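Local coordinates for protein cellulase (Bacteroides salanitronis, PDB 6WQY) that probably hydrolyses internal beta-1,4-glucosidic bonds of cellulose as a broad-specificity endoglucanase of glycoside hydrolase family 5, its catalytic TIM-barrel domain being the part described here, at residues A194-N197 with E198-Q201; E296-D300 with Q301-A305. All coordinates share one frame; numbering follows the deposited sequence. Where two conformers were deposited one is given.

Contact 1 of 2, residues A194-N197 with E198-Q201; sequences AVLN and EWNQ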
ATOM      1  N   ALA A 194      10.432  -7.414  16.540  1.00 10.12           N
ATOM      2  CA  ALA A 194      11.687  -7.950  16.042  1.00 10.08           C
ATOM      3  C   ALA A 194      11.443  -8.993  14.962  1.00 10.15           C
ATOM      4  O   ALA A 194      12.162  -9.035  13.960  1.00 10.60           O
ATOM      5  CB  ALA A 194      12.502  -8.552  17.186  1.00 12.45           C
ATOM      6  N   VAL A 195      10.440  -9.849  15.150  1.00  9.75           N
ATOM      7  CA  VAL A 195      10.129 -10.858  14.143  1.00  9.43           C
ATOM      8  C   VAL A 195       9.734 -10.212  12.823  1.00  9.56           C
ATOM      9  O   VAL A 195      10.197 -10.638  11.757  1.00  9.37           O
ATOM     10  CB  VAL A 195       9.048 -11.819  14.667  1.00 10.75           C
ATOM     11  CG1 VAL A 195       8.538 -12.709  13.548  1.00 12.63           C
ATOM     12  CG2 VAL A 195       9.596 -12.654  15.810  1.00 12.83           C
ATOM     13  N   LEU A 196       8.889  -9.179  12.860  1.00  9.17           N
ATOM     14  CA  LEU A 196       8.520  -8.511  11.616  1.00  8.70           C
ATOM     15  C   LEU A 196       9.754  -7.922  10.938  1.00  8.83           C
ATOM     16  O   LEU A 196       9.915  -8.013   9.710  1.00  9.01           O
ATOM     17  CB  LEU A 196       7.466  -7.440  11.884  1.00  9.30           C
ATOM     18  CG  LEU A 196       7.035  -6.653  10.655  1.00  9.48           C
ATOM     19  CD1 LEU A 196       6.532  -7.523   9.513  1.00  9.89           C
ATOM     20  CD2 LEU A 196       5.946  -5.645  11.039  1.00 10.71           C
ATOM     21  N   ASN A 197      10.649  -7.325  11.714  1.00  8.94           N
ATOM     22  CA  ASN A 197      11.879  -6.815  11.124  1.00  9.10           C
ATOM     23  C   ASN A 197      12.707  -7.934  10.496  1.00  9.88           C
ATOM     24  O   ASN A 197      13.311  -7.741   9.428  1.00 10.11           O
ATOM     25  CB  ASN A 197      12.685  -6.032  12.158  1.00  9.93           C
ATOM     26  CG  ASN A 197      12.076  -4.668  12.469  1.00  9.72           C
ATOM     27  OD1 ASN A 197      11.604  -3.967  11.571  1.00 10.39           O
ATOM     28  ND2 ASN A 197      12.095  -4.277  13.732  1.00 11.19           N
ATOM     29  N   GLU A 198      12.740  -9.110  11.132  1.00  9.36           N
ATOM     30  CA  GLU A 198      13.428 -10.260  10.561  1.00 10.29           C
ATOM     31  C   GLU A 198      12.783 -10.690   9.250  1.00  9.56           C
ATOM     32  O   GLU A 198      13.484 -11.038   8.285  1.00 10.13           O
ATOM     33  CB  GLU A 198      13.403 -11.447  11.540  1.00 11.40           C
ATOM     34  CG  GLU A 198      14.205 -11.262  12.808  1.00 13.92           C
ATOM     35  CD  GLU A 198      14.007 -12.369  13.857  1.00 22.62           C
ATOM     36  OE1 GLU A 198      13.404 -13.440  13.564  1.00 14.74           O
ATOM     37  OE2 GLU A 198      14.476 -12.167  15.009  1.00 18.05           O
ATOM     38  N   TRP A 199      11.448 -10.712   9.205  1.00  8.81           N
ATOM     39  CA  TRP A 199      10.754 -11.107   7.986  1.00  8.62           C
ATOM     40  C   TRP A 199      11.066 -10.165   6.837  1.00  9.20           C
ATOM     41  O   TRP A 199      11.272 -10.607   5.695  1.00  9.35           O
ATOM     42  CB  TRP A 199       9.248 -11.118   8.227  1.00  8.89           C
ATOM     43  CG  TRP A 199       8.743 -12.216   9.116  1.00  8.58           C
ATOM     44  CD1 TRP A 199       9.447 -13.230   9.681  1.00  9.30           C
ATOM     45  CD2 TRP A 199       7.387 -12.386   9.526  1.00  8.47           C
ATOM     46  NE1 TRP A 199       8.591 -14.036  10.414  1.00  9.41           N
ATOM     47  CE2 TRP A 199       7.323 -13.523  10.339  1.00  9.13           C
ATOM     48  CE3 TRP A 199       6.217 -11.672   9.273  1.00  9.39           C
ATOM     49  CZ2 TRP A 199       6.122 -13.968  10.904  1.00 10.05           C
ATOM     50  CZ3 TRP A 199       5.036 -12.106   9.834  1.00 10.76           C
ATOM     51  CH2 TRP A 199       4.996 -13.245  10.626  1.00 11.17           C
ATOM     52  N   ASN A 200      11.100  -8.857   7.111  1.00  9.10           N
ATOM     53  CA  ASN A 200      11.441  -7.919   6.052  1.00  8.79           C
ATOM     54  C   ASN A 200      12.848  -8.180   5.531  1.00  9.45           C
ATOM     55  O   ASN A 200      13.100  -8.061   4.321  1.00  9.59           O
ATOM     56  CB  ASN A 200      11.290  -6.481   6.534  1.00  9.05           C
ATOM     57  CG  ASN A 200       9.841  -6.023   6.571  1.00  9.11           C
ATOM     58  OD1 ASN A 200       8.990  -6.540   5.838  1.00 10.03           O
ATOM     59  ND2 ASN A 200       9.564  -5.025   7.405  1.00  9.42           N
ATOM     60  N   GLN A 201      13.776  -8.526   6.424  1.00  9.45           N
ATOM     61  CA  GLN A 201      15.132  -8.853   5.988  1.00 10.11           C
ATOM     62  C   GLN A 201      15.149 -10.101   5.108  1.00  9.88           C
ATOM     63  O   GLN A 201      15.875 -10.156   4.106  1.00 10.68           O
ATOM     64  CB  GLN A 201      16.047  -9.050   7.196  1.00 10.76           C
ATOM     65  CG  GLN A 201      17.513  -9.233   6.820  1.00 10.99           C
ATOM     66  CD  GLN A 201      18.109  -7.949   6.296  1.00 11.27           C
ATOM     67  OE1 GLN A 201      18.312  -7.000   7.051  1.00 12.78           O
ATOM     68  NE2 GLN A 201      18.359  -7.886   4.995  1.00 12.39           N
TER
HETATM   69  O   HOH W   1      11.885  -4.044   8.854  1.00 11.47           O
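Val195 and Trp199 meet one turn apart on helix 191-209, an outer helix of the (beta/alpha)8 barrel that follows strand 167-170 and precedes strand 219-222. Regular i to i+4 bonds join the two halves: Glu198 N to Ala194 O, Trp199 N to Val195 O at 2.8 Å, Asn200 N to Leu196 O, and Gln201 N to Asn197 O at 3.1 Å, so each of these four carbonyls has an amide donor. Val195 CG1, anti to the backbone N (chi1 170°), lies over one face of the indole as a CH-pi contact, 3.8 Å from the centroid of the Trp199 five-membered ring and displaced toward the rim. Leu196 CD1 reaches Trp199 CE3 more loosely, at 4.2 Å. The ring is buried against helices 132-135 and 139-159, and its one polar atom, NE1, is satisfied by Asn142 OD1. Replacing Trp199 with alanine removes the indole, which would probably open a gap beside Val195 CG1 and leave Asn142 OD1 without this donor. The carboxylate of Glu198 is shared: OE1 takes a salt bridge from Lys146 and a hydrogen bond from Asn142 ND2, while OE2 pairs with Arg191, an arrangement likely to stabilise its negative charge. The amide of Gln201 finds its partners outside this turn, OE1 accepting from Gln239 N and NE2 donating to Asp205 OD1. Asn197 is held at the end of helix 228-234, its ND2 donating to Asn234 O and its OD1 accepting from Val236 N in the loop that follows. Buried Asn200 gives its ND2 to Pro222 O at the end of strand 219-222. The two asparagines are also bridged by a water that lies 2.7 Å from Asn197 OD1, to which it can donate, and accepts from Asn200 ND2 at 2.9 Å.

Contact 2 of 2, residues E296-D300 with Q301-A305; sequences ETFID and QGIPA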
ATOM      1  N   GLU A 296      10.617  13.187  10.383  0.54 14.09           N
ATOM      2  CA  GLU A 296      11.739  13.273  11.315  0.54 15.49           C
ATOM      3  C   GLU A 296      12.508  11.960  11.390  0.54 15.41           C
ATOM      4  O   GLU A 296      13.745  11.961  11.451  0.54 14.70           O
ATOM      5  CB  GLU A 296      11.222  13.666  12.704  0.54 18.47           C
ATOM      6  CG  GLU A 296      12.221  13.463  13.840  0.54 29.72           C
ATOM      7  CD  GLU A 296      11.683  13.941  15.181  0.54 30.45           C
ATOM      8  OE1 GLU A 296      11.040  15.010  15.215  0.54 34.98           O
ATOM      9  OE2 GLU A 296      11.898  13.242  16.194  0.54 37.66           O
ATOM     10  N   THR A 297      11.798  10.828  11.394  1.00 13.05           N
ATOM     11  CA  THR A 297      12.443   9.544  11.603  1.00 13.45           C
ATOM     12  C   THR A 297      13.034   8.982  10.319  1.00 13.15           C
ATOM     13  O   THR A 297      14.102   8.357  10.356  1.00 14.64           O
ATOM     14  CB  THR A 297      11.445   8.555  12.212  1.00 13.79           C
ATOM     15  OG1 THR A 297      10.981   9.069  13.471  1.00 16.31           O
ATOM     16  CG2 THR A 297      12.083   7.193  12.417  1.00 15.52           C
ATOM     17  N   PHE A 298      12.357   9.171   9.184  1.00 12.59           N
ATOM     18  CA  PHE A 298      12.761   8.548   7.925  1.00 12.16           C
ATOM     19  C   PHE A 298      13.219   9.569   6.891  1.00 12.30           C
ATOM     20  O   PHE A 298      14.399   9.576   6.518  1.00 13.51           O
ATOM     21  CB  PHE A 298      11.621   7.654   7.413  1.00 12.18           C
ATOM     22  CG  PHE A 298      11.270   6.555   8.367  1.00 12.22           C
ATOM     23  CD1 PHE A 298      12.208   5.595   8.699  1.00 12.56           C
ATOM     24  CD2 PHE A 298      10.031   6.505   8.969  1.00 12.21           C
ATOM     25  CE1 PHE A 298      11.902   4.583   9.593  1.00 13.22           C
ATOM     26  CE2 PHE A 298       9.712   5.487   9.870  1.00 13.02           C
ATOM     27  CZ  PHE A 298      10.661   4.532  10.178  1.00 13.62           C
ATOM     28  N   ILE A 299      12.325  10.446   6.437  1.00 12.26           N
ATOM     29  CA  ILE A 299      12.621  11.308   5.294  1.00 12.89           C
ATOM     30  C   ILE A 299      13.883  12.125   5.536  1.00 13.65           C
ATOM     31  O   ILE A 299      14.787  12.169   4.690  1.00 14.41           O
ATOM     32  CB  ILE A 299      11.414  12.222   5.008  1.00 13.36           C
ATOM     33  CG1 ILE A 299      10.127  11.416   4.785  1.00 13.38           C
ATOM     34  CG2 ILE A 299      11.689  13.118   3.817  1.00 16.14           C
ATOM     35  CD1 ILE A 299      10.192  10.409   3.650  1.00 13.34           C
ATOM     36  N   ASP A 300      13.949  12.798   6.685  1.00 15.02           N
ATOM     37  CA  ASP A 300      15.078  13.666   6.995  1.00 16.11           C
ATOM     38  C   ASP A 300      16.353  12.886   7.259  1.00 15.18           C
ATOM     39  O   ASP A 300      17.427  13.490   7.303  1.00 18.18           O
ATOM     40  CB  ASP A 300      14.773  14.525   8.223  1.00 17.13           C
ATOM     41  CG  ASP A 300      13.777  15.629   7.935  1.00 17.11           C
ATOM     42  OD1 ASP A 300      13.402  15.834   6.764  1.00 19.41           O
ATOM     43  OD2 ASP A 300      13.367  16.318   8.901  1.00 23.10           O
ATOM     44  N   GLN A 301      16.256  11.578   7.470  1.00 15.63           N
ATOM     45  CA  GLN A 301      17.415  10.714   7.637  1.00 16.86           C
ATOM     46  C   GLN A 301      17.780   9.995   6.346  1.00 16.97           C
ATOM     47  O   GLN A 301      18.602   9.075   6.365  1.00 19.88           O
ATOM     48  CB  GLN A 301      17.164   9.706   8.757  1.00 19.71           C
ATOM     49  CG  GLN A 301      16.932  10.356  10.101  1.00 25.98           C
ATOM     50  CD  GLN A 301      18.138  11.157  10.560  1.00 36.67           C
ATOM     51  OE1 GLN A 301      18.038  12.350  10.839  1.00 56.26           O
ATOM     52  NE2 GLN A 301      19.287  10.498  10.630  1.00 42.72           N
ATOM     53  N   GLY A 302      17.186  10.391   5.230  1.00 15.07           N
ATOM     54  CA  GLY A 302      17.528   9.828   3.942  1.00 16.34           C
ATOM     55  C   GLY A 302      16.800   8.555   3.592  1.00 14.28           C
ATOM     56  O   GLY A 302      17.172   7.897   2.605  1.00 15.81           O
ATOM     57  N   ILE A 303      15.793   8.178   4.363  1.00 13.38           N
ATOM     58  CA  ILE A 303      15.064   6.933   4.147  1.00 12.79           C
ATOM     59  C   ILE A 303      13.723   7.273   3.501  1.00 11.99           C
ATOM     60  O   ILE A 303      12.920   7.989   4.120  1.00 11.78           O
ATOM     61  CB  ILE A 303      14.850   6.172   5.467  1.00 12.40           C
ATOM     62  CG1 ILE A 303      16.190   5.892   6.149  1.00 16.30           C
ATOM     63  CG2 ILE A 303      14.081   4.880   5.205  1.00 13.32           C
ATOM     64  CD1 ILE A 303      16.044   5.363   7.558  1.00 18.24           C
ATOM     65  N   PRO A 304      13.442   6.785   2.298  1.00 11.12           N
ATOM     66  CA  PRO A 304      12.144   7.067   1.669  1.00 11.16           C
ATOM     67  C   PRO A 304      11.019   6.319   2.358  1.00 10.49           C
ATOM     68  O   PRO A 304      11.227   5.293   3.007  1.00 10.58           O
ATOM     69  CB  PRO A 304      12.327   6.592   0.219  1.00 11.83           C
ATOM     70  CG  PRO A 304      13.417   5.584   0.279  1.00 15.74           C
ATOM     71  CD  PRO A 304      14.287   5.912   1.460  1.00 12.03           C
ATOM     72  N   ALA A 305       9.806   6.844   2.183  1.00 10.16           N
ATOM     73  CA  ALA A 305       8.617   6.243   2.767  1.00  9.87           C
ATOM     74  C   ALA A 305       7.420   6.585   1.902  1.00  9.49           C
ATOM     75  O   ALA A 305       7.393   7.625   1.242  1.00 10.96           O
ATOM     76  CB  ALA A 305       8.392   6.750   4.195  1.00 10.82           C
TER
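Phe298 O and Ile303 N are joined by a 2.9 Å hydrogen bond that, with Gly302 N to Ile299 O at 3.0 Å, forms a Schellman motif ending helix 284-299 of the TIM barrel. A type I turn from Ile299 to Gly302 lies within it, and Gly302, the C-prime residue, has a positive phi (85°), a backbone shape in which a side chain would collide with the carbonyl oxygen of Gln301. Phe298 O is gripped twice, since Gln301 N also donates to it, less straight (134° at the hydrogen) and from the opposite face of the carbonyl plane to Ile303 N.

Across the turn, the side chains of Phe298 and Ile303 pack together. Ile303 CD1 comes to the edge of the phenyl ring, 4.0 Å from Phe298 CD1, while Thr297 CG2 sits over the centre of one ring face. Val248 of strand 246-251 touches both Phe298 and Ile303, and helix 228-234 packs on the ring as well. On the exposed side, Gln301 folds back along the helix end, its CG 3.5 Å from Thr297 O, and Asp300 OD1 forms a salt bridge with Lys295. Although its CB points away, Ile299 carries CG1 beside the backbone N (chi1 -56°), and its end comes back to the start of strand 305-310, where CD1 lies 4.1 Å from Ala305 CB.

Overall arrangement
Both contacts are local and partly buried, on the outer layer of one eight-stranded barrel, with centres about 19 Å apart and nearest atoms about 9 Å apart. Contact 1 lies inside a continuing helix, whereas contact 2 is the passage from a helix into strand 305-310. Helix 228-234 and the loop after it lie between them in sequence: Asn197 bonds to the helix end and the loop, Gln201 to the loop, and Thr297 and Phe298 pack on the helix. Their chemistry differs accordingly. Contact 1 adds an indole and polar side-chain bonds to neighbouring elements to regular helix bonding; contact 2 depends on backbone bonds around a glycine, with apolar packing inward and charged groups at the surface.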